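Local structure of lactaldehyde dehydrogenase (Escherichia coli, 2IMP) at residues 302-316 with 358-371. The protein catalyses the irreversible NAD-dependent oxidation of L-lactaldehyde to L-lactate, also accepts glycolaldehyde, and serves in the breakdown of L-fucose and L-rhamnose. Sequence-based numbering, arbitrary orientation.
Sequences VNRLGEAMQAVQFGN and VEGKGYYYPPTLLL
Met309 and Leu369 illustrate how a helix packs on a nearly antiparallel strand through apolar contacts: the two side chains cross at about a right angle, and the methionine, bent at its last torsion (chi3 -94°), brings CE tightly against Leu369, 3.3 Å from CD2 and 3.4 Å from CD1. The same leucine lies against the helix backbone at Gly306, its CD2 3.9 Å from Gly306 CA. Nearer the start of the helix segment, Val302 CG1 and Leu371 CD1 meet tip to tip, tightly, at 3.5 Å. Past the helix, Val312 CG1 packs on Pro367 CG at 3.6 Å.

Aromatic contacts take over where both segments run extended. The Phe314 ring lies among Val358, Tyr364, Pro366 and Pro367, with CZ 3.6 Å from Val358 CG2; its plane is inclined 32° to that of Tyr364. The tyrosine ring also lies along the backbone of Gly315, CE2 being 3.4 Å from Gly315 CA, and its hydroxyl is weakly hydrogen-bonded to Ala30 O. With an alanine in place of Tyr364, the ring that packs on Phe314 and Gly315 would be gone, and the phenylalanine is likely to lose support on that side.

Helix 298-310 thus covers strand 368-371, which pairs with strands 350-353 and 388-394, while on the helix Leu305 touches Val274 of helix 266-274.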
loop_
_atom_site.group_PDB
_atom_site.type_symbol
_atom_site.label_atom_id
_atom_site.label_comp_id
_atom_site.label_asym_id
_atom_site.label_seq_id
_atom_site.Cartn_x
_atom_site.Cartn_y
_atom_site.Cartn_z
ATOM N N VAL A 302 -11.348 -14.141 41.194
ATOM C CA VAL A 302 -12.752 -14.512 41.331
ATOM C C VAL A 302 -13.517 -13.680 42.381
ATOM O O VAL A 302 -14.684 -13.341 42.183
ATOM C CB VAL A 302 -12.903 -16.008 41.673
ATOM C CG1 VAL A 302 -14.377 -16.367 41.800
ATOM C CG2 VAL A 302 -12.248 -16.854 40.588
ATOM N N ASN A 303 -12.851 -13.362 43.489
ATOM C CA ASN A 303 -13.471 -12.549 44.529
ATOM C C ASN A 303 -13.754 -11.105 44.068
ATOM O O ASN A 303 -14.878 -10.618 44.183
ATOM C CB ASN A 303 -12.596 -12.530 45.787
ATOM C CG ASN A 303 -12.747 -13.791 46.620
ATOM O OD1 ASN A 303 -13.844 -14.111 47.091
ATOM N ND2 ASN A 303 -11.647 -14.517 46.809
ATOM N N ARG A 304 -12.729 -10.433 43.553
ATOM C CA ARG A 304 -12.921 -9.076 43.065
ATOM C C ARG A 304 -13.976 -9.016 41.956
ATOM O O ARG A 304 -14.802 -8.105 41.922
ATOM C CB ARG A 304 -11.604 -8.487 42.552
ATOM C CG ARG A 304 -10.598 -8.190 43.653
ATOM C CD ARG A 304 -9.462 -7.310 43.152
ATOM N NE ARG A 304 -8.469 -7.063 44.196
ATOM C CZ ARG A 304 -7.407 -6.277 44.051
ATOM N NH1 ARG A 304 -7.191 -5.650 42.901
ATOM N NH2 ARG A 304 -6.555 -6.121 45.056
ATOM N N LEU A 305 -13.941 -10.002 41.064
ATOM C CA LEU A 305 -14.914 -10.065 39.984
ATOM C C LEU A 305 -16.340 -10.284 40.521
ATOM O O LEU A 305 -17.303 -9.698 40.023
ATOM C CB LEU A 305 -14.548 -11.186 38.999
ATOM C CG LEU A 305 -15.450 -11.357 37.768
ATOM C CD1 LEU A 305 -15.487 -10.063 36.967
ATOM C CD2 LEU A 305 -14.941 -12.501 36.906
ATOM N N GLY A 306 -16.444 -11.122 41.550
ATOM C CA GLY A 306 -17.734 -11.391 42.160
ATOM C C GLY A 306 -18.296 -10.127 42.785
ATOM O O GLY A 306 -19.488 -9.839 42.668
ATOM N N GLU A 307 -17.438 -9.369 43.461
ATOM C CA GLU A 307 -17.867 -8.123 44.083
ATOM C C GLU A 307 -18.307 -7.075 43.046
ATOM O O GLU A 307 -19.272 -6.339 43.258
ATOM C CB GLU A 307 -16.743 -7.548 44.949
ATOM C CG GLU A 307 -16.405 -8.395 46.165
ATOM C CD GLU A 307 -15.185 -7.890 46.908
ATOM O OE1 GLU A 307 -15.181 -6.706 47.313
ATOM O OE2 GLU A 307 -14.230 -8.679 47.088
ATOM N N ALA A 308 -17.589 -7.027 41.928
ATOM C CA ALA A 308 -17.921 -6.094 40.862
ATOM C C ALA A 308 -19.306 -6.370 40.258
ATOM O O ALA A 308 -20.065 -5.448 39.975
ATOM C CB ALA A 308 -16.855 -6.149 39.769
ATOM N N MET A 309 -19.624 -7.647 40.083
ATOM C CA MET A 309 -20.911 -8.029 39.514
ATOM C C MET A 309 -22.121 -7.812 40.443
ATOM O O MET A 309 -23.250 -7.651 39.970
ATOM C CB MET A 309 -20.868 -9.483 39.053
ATOM C CG MET A 309 -19.983 -9.705 37.847
ATOM S SD MET A 309 -20.012 -11.418 37.340
ATOM C CE MET A 309 -18.603 -12.013 38.211
ATOM N N GLN A 310 -21.883 -7.830 41.752
ATOM C CA GLN A 310 -22.966 -7.588 42.695
ATOM C C GLN A 310 -23.486 -6.145 42.599
ATOM O O GLN A 310 -24.679 -5.886 42.763
ATOM C CB GLN A 310 -22.515 -7.852 44.136
ATOM C CG GLN A 310 -22.807 -9.249 44.648
ATOM C CD GLN A 310 -22.842 -9.312 46.170
ATOM O OE1 GLN A 310 -23.712 -8.717 46.810
ATOM N NE2 GLN A 310 -21.890 -10.033 46.755
ATOM N N ALA A 311 -22.560 -5.230 42.326
ATOM C CA ALA A 311 -22.866 -3.813 42.187
ATOM C C ALA A 311 -23.645 -3.475 40.901
ATOM O O ALA A 311 -24.196 -2.381 40.764
ATOM C CB ALA A 311 -21.578 -3.006 42.234
ATOM N N VAL A 312 -23.663 -4.419 39.965
ATOM C CA VAL A 312 -24.378 -4.232 38.710
ATOM C C VAL A 312 -25.905 -4.286 38.876
ATOM O O VAL A 312 -26.473 -5.349 39.107
ATOM C CB VAL A 312 -23.957 -5.297 37.664
ATOM C CG1 VAL A 312 -24.827 -5.189 36.422
ATOM C CG2 VAL A 312 -22.501 -5.105 37.290
ATOM N N GLN A 313 -26.548 -3.128 38.775
ATOM C CA GLN A 313 -27.996 -3.037 38.904
ATOM C C GLN A 313 -28.728 -3.142 37.550
ATOM O O GLN A 313 -28.269 -2.597 36.546
ATOM C CB GLN A 313 -28.381 -1.701 39.546
ATOM C CG GLN A 313 -27.629 -1.353 40.823
ATOM C CD GLN A 313 -28.360 -1.775 42.083
ATOM O OE1 GLN A 313 -28.489 -2.965 42.374
ATOM N NE2 GLN A 313 -28.846 -0.794 42.838
ATOM N N PHE A 314 -29.854 -3.842 37.529
ATOM C CA PHE A 314 -30.618 -3.965 36.301
ATOM C C PHE A 314 -32.028 -3.366 36.414
ATOM O O PHE A 314 -32.575 -3.264 37.514
ATOM C CB PHE A 314 -30.694 -5.434 35.866
ATOM C CG PHE A 314 -31.420 -6.328 36.832
ATOM C CD1 PHE A 314 -32.810 -6.318 36.906
ATOM C CD2 PHE A 314 -30.712 -7.189 37.666
ATOM C CE1 PHE A 314 -33.485 -7.161 37.789
ATOM C CE2 PHE A 314 -31.377 -8.034 38.552
ATOM C CZ PHE A 314 -32.764 -8.019 38.616
ATOM N N GLY A 315 -32.592 -2.956 35.284
ATOM C CA GLY A 315 -33.922 -2.375 35.297
ATOM C C GLY A 315 -34.259 -1.607 34.032
ATOM O O GLY A 315 -33.534 -1.671 33.036
ATOM N N ASN A 316 -35.374 -0.884 34.073
ATOM C CA ASN A 316 -35.833 -0.088 32.942
ATOM C C ASN A 316 -34.894 1.108 32.612
ATOM O O ASN A 316 -34.814 2.071 33.375
ATOM C CB ASN A 316 -37.240 0.435 33.234
ATOM C CG ASN A 316 -37.888 1.069 32.027
ATOM O OD1 ASN A 316 -37.227 1.736 31.233
ATOM N ND2 ASN A 316 -39.194 0.880 31.888
ATOM N N VAL A 358 -35.431 -13.562 36.618
ATOM C CA VAL A 358 -36.451 -12.734 37.246
ATOM C C VAL A 358 -37.829 -12.953 36.589
ATOM O O VAL A 358 -37.909 -13.147 35.376
ATOM C CB VAL A 358 -36.092 -11.235 37.125
ATOM C CG1 VAL A 358 -37.205 -10.380 37.709
ATOM C CG2 VAL A 358 -34.779 -10.955 37.832
ATOM N N GLU A 359 -38.897 -12.931 37.380
ATOM C CA GLU A 359 -40.224 -13.133 36.818
ATOM C C GLU A 359 -41.180 -11.928 36.970
ATOM O O GLU A 359 -41.507 -11.510 38.079
ATOM C CB GLU A 359 -40.856 -14.393 37.419
ATOM C CG GLU A 359 -42.106 -14.864 36.687
ATOM C CD GLU A 359 -42.434 -16.324 36.963
ATOM O OE1 GLU A 359 -42.684 -16.677 38.137
ATOM O OE2 GLU A 359 -42.441 -17.122 36.000
ATOM N N GLY A 360 -41.604 -11.389 35.833
ATOM C CA GLY A 360 -42.498 -10.246 35.822
ATOM C C GLY A 360 -42.430 -9.540 34.480
ATOM O O GLY A 360 -42.053 -10.148 33.479
ATOM N N LYS A 361 -42.796 -8.261 34.454
ATOM C CA LYS A 361 -42.765 -7.474 33.223
ATOM C C LYS A 361 -41.356 -7.337 32.603
ATOM O O LYS A 361 -40.366 -7.211 33.318
ATOM C CB LYS A 361 -43.330 -6.075 33.481
ATOM C CG LYS A 361 -44.823 -6.030 33.760
ATOM C CD LYS A 361 -45.625 -6.408 32.527
ATOM C CE LYS A 361 -47.117 -6.227 32.760
ATOM N NZ LYS A 361 -47.908 -6.537 31.537
ATOM N N GLY A 362 -41.287 -7.360 31.276
ATOM C CA GLY A 362 -40.004 -7.240 30.609
ATOM C C GLY A 362 -39.217 -8.534 30.677
ATOM O O GLY A 362 -39.712 -9.534 31.195
ATOM N N TYR A 363 -37.993 -8.521 30.158
ATOM C CA TYR A 363 -37.159 -9.716 30.164
ATOM C C TYR A 363 -35.817 -9.530 30.884
ATOM O O TYR A 363 -34.778 -9.349 30.249
ATOM C CB TYR A 363 -36.909 -10.179 28.727
ATOM C CG TYR A 363 -38.119 -10.014 27.847
ATOM C CD1 TYR A 363 -38.266 -8.888 27.036
ATOM C CD2 TYR A 363 -39.155 -10.942 27.879
ATOM C CE1 TYR A 363 -39.417 -8.687 26.286
ATOM C CE2 TYR A 363 -40.312 -10.750 27.136
ATOM C CZ TYR A 363 -40.438 -9.621 26.343
ATOM O OH TYR A 363 -41.596 -9.412 25.631
ATOM N N TYR A 364 -35.851 -9.588 32.210
ATOM C CA TYR A 364 -34.638 -9.402 32.985
ATOM C C TYR A 364 -33.964 -10.674 33.516
ATOM O O TYR A 364 -34.626 -11.606 33.976
ATOM C CB TYR A 364 -34.908 -8.474 34.170
ATOM C CG TYR A 364 -35.433 -7.121 33.777
ATOM C CD1 TYR A 364 -36.795 -6.915 33.558
ATOM C CD2 TYR A 364 -34.564 -6.045 33.601
ATOM C CE1 TYR A 364 -37.276 -5.670 33.172
ATOM C CE2 TYR A 364 -35.034 -4.799 33.216
ATOM C CZ TYR A 364 -36.385 -4.616 33.004
ATOM O OH TYR A 364 -36.842 -3.377 32.626
ATOM N N TYR A 365 -32.642 -10.690 33.424
ATOM C CA TYR A 365 -31.842 -11.783 33.945
ATOM C C TYR A 365 -30.670 -11.220 34.768
ATOM O O TYR A 365 -29.888 -10.414 34.270
ATOM C CB TYR A 365 -31.301 -12.673 32.826
ATOM C CG TYR A 365 -30.848 -14.021 33.344
ATOM C CD1 TYR A 365 -31.775 -15.024 33.628
ATOM C CD2 TYR A 365 -29.504 -14.268 33.627
ATOM C CE1 TYR A 365 -31.377 -16.238 34.185
ATOM C CE2 TYR A 365 -29.095 -15.479 34.185
ATOM C CZ TYR A 365 -30.040 -16.456 34.465
ATOM O OH TYR A 365 -29.653 -17.635 35.052
ATOM N N PRO A 366 -30.547 -11.640 36.029
ATOM C CA PRO A 366 -29.478 -11.157 36.905
ATOM C C PRO A 366 -28.035 -11.506 36.494
ATOM O O PRO A 366 -27.773 -12.574 35.937
ATOM C CB PRO A 366 -29.847 -11.767 38.251
ATOM C CG PRO A 366 -30.397 -13.097 37.846
ATOM C CD PRO A 366 -31.299 -12.728 36.681
ATOM N N PRO A 367 -27.091 -10.590 36.761
ATOM C CA PRO A 367 -25.698 -10.851 36.418
ATOM C C PRO A 367 -25.350 -12.202 37.073
ATOM O O PRO A 367 -25.489 -12.371 38.286
ATOM C CB PRO A 367 -24.966 -9.679 37.061
ATOM C CG PRO A 367 -25.947 -8.569 36.902
ATOM C CD PRO A 367 -27.250 -9.228 37.301
ATOM N N THR A 368 -24.915 -13.152 36.262
ATOM C CA THR A 368 -24.601 -14.471 36.774
ATOM C C THR A 368 -23.134 -14.892 36.641
ATOM O O THR A 368 -22.533 -14.776 35.575
ATOM C CB THR A 368 -25.488 -15.520 36.086
ATOM O OG1 THR A 368 -26.863 -15.199 36.323
ATOM C CG2 THR A 368 -25.188 -16.913 36.613
ATOM N N LEU A 369 -22.574 -15.365 37.746
ATOM C CA LEU A 369 -21.199 -15.826 37.775
ATOM C C LEU A 369 -21.099 -17.342 38.017
ATOM O O LEU A 369 -21.542 -17.841 39.052
ATOM C CB LEU A 369 -20.421 -15.085 38.863
ATOM C CG LEU A 369 -18.965 -15.514 39.055
ATOM C CD1 LEU A 369 -18.199 -15.335 37.755
ATOM C CD2 LEU A 369 -18.337 -14.694 40.168
ATOM N N LEU A 370 -20.535 -18.057 37.053
ATOM C CA LEU A 370 -20.390 -19.499 37.172
ATOM C C LEU A 370 -18.937 -19.964 37.354
ATOM O O LEU A 370 -18.055 -19.610 36.570
ATOM C CB LEU A 370 -21.003 -20.187 35.950
ATOM C CG LEU A 370 -22.474 -19.854 35.676
ATOM C CD1 LEU A 370 -22.943 -20.583 34.425
ATOM C CD2 LEU A 370 -23.324 -20.248 36.874
ATOM N N LEU A 371 -18.702 -20.744 38.405
ATOM C CA LEU A 371 -17.369 -21.257 38.679
ATOM C C LEU A 371 -17.245 -22.781 38.456
ATOM O O LEU A 371 -18.221 -23.446 38.120
ATOM C CB LEU A 371 -16.953 -20.896 40.111
ATOM C CG LEU A 371 -17.059 -19.414 40.508
ATOM C CD1 LEU A 371 -16.386 -19.204 41.866
ATOM C CD2 LEU A 371 -16.396 -18.530 39.454
#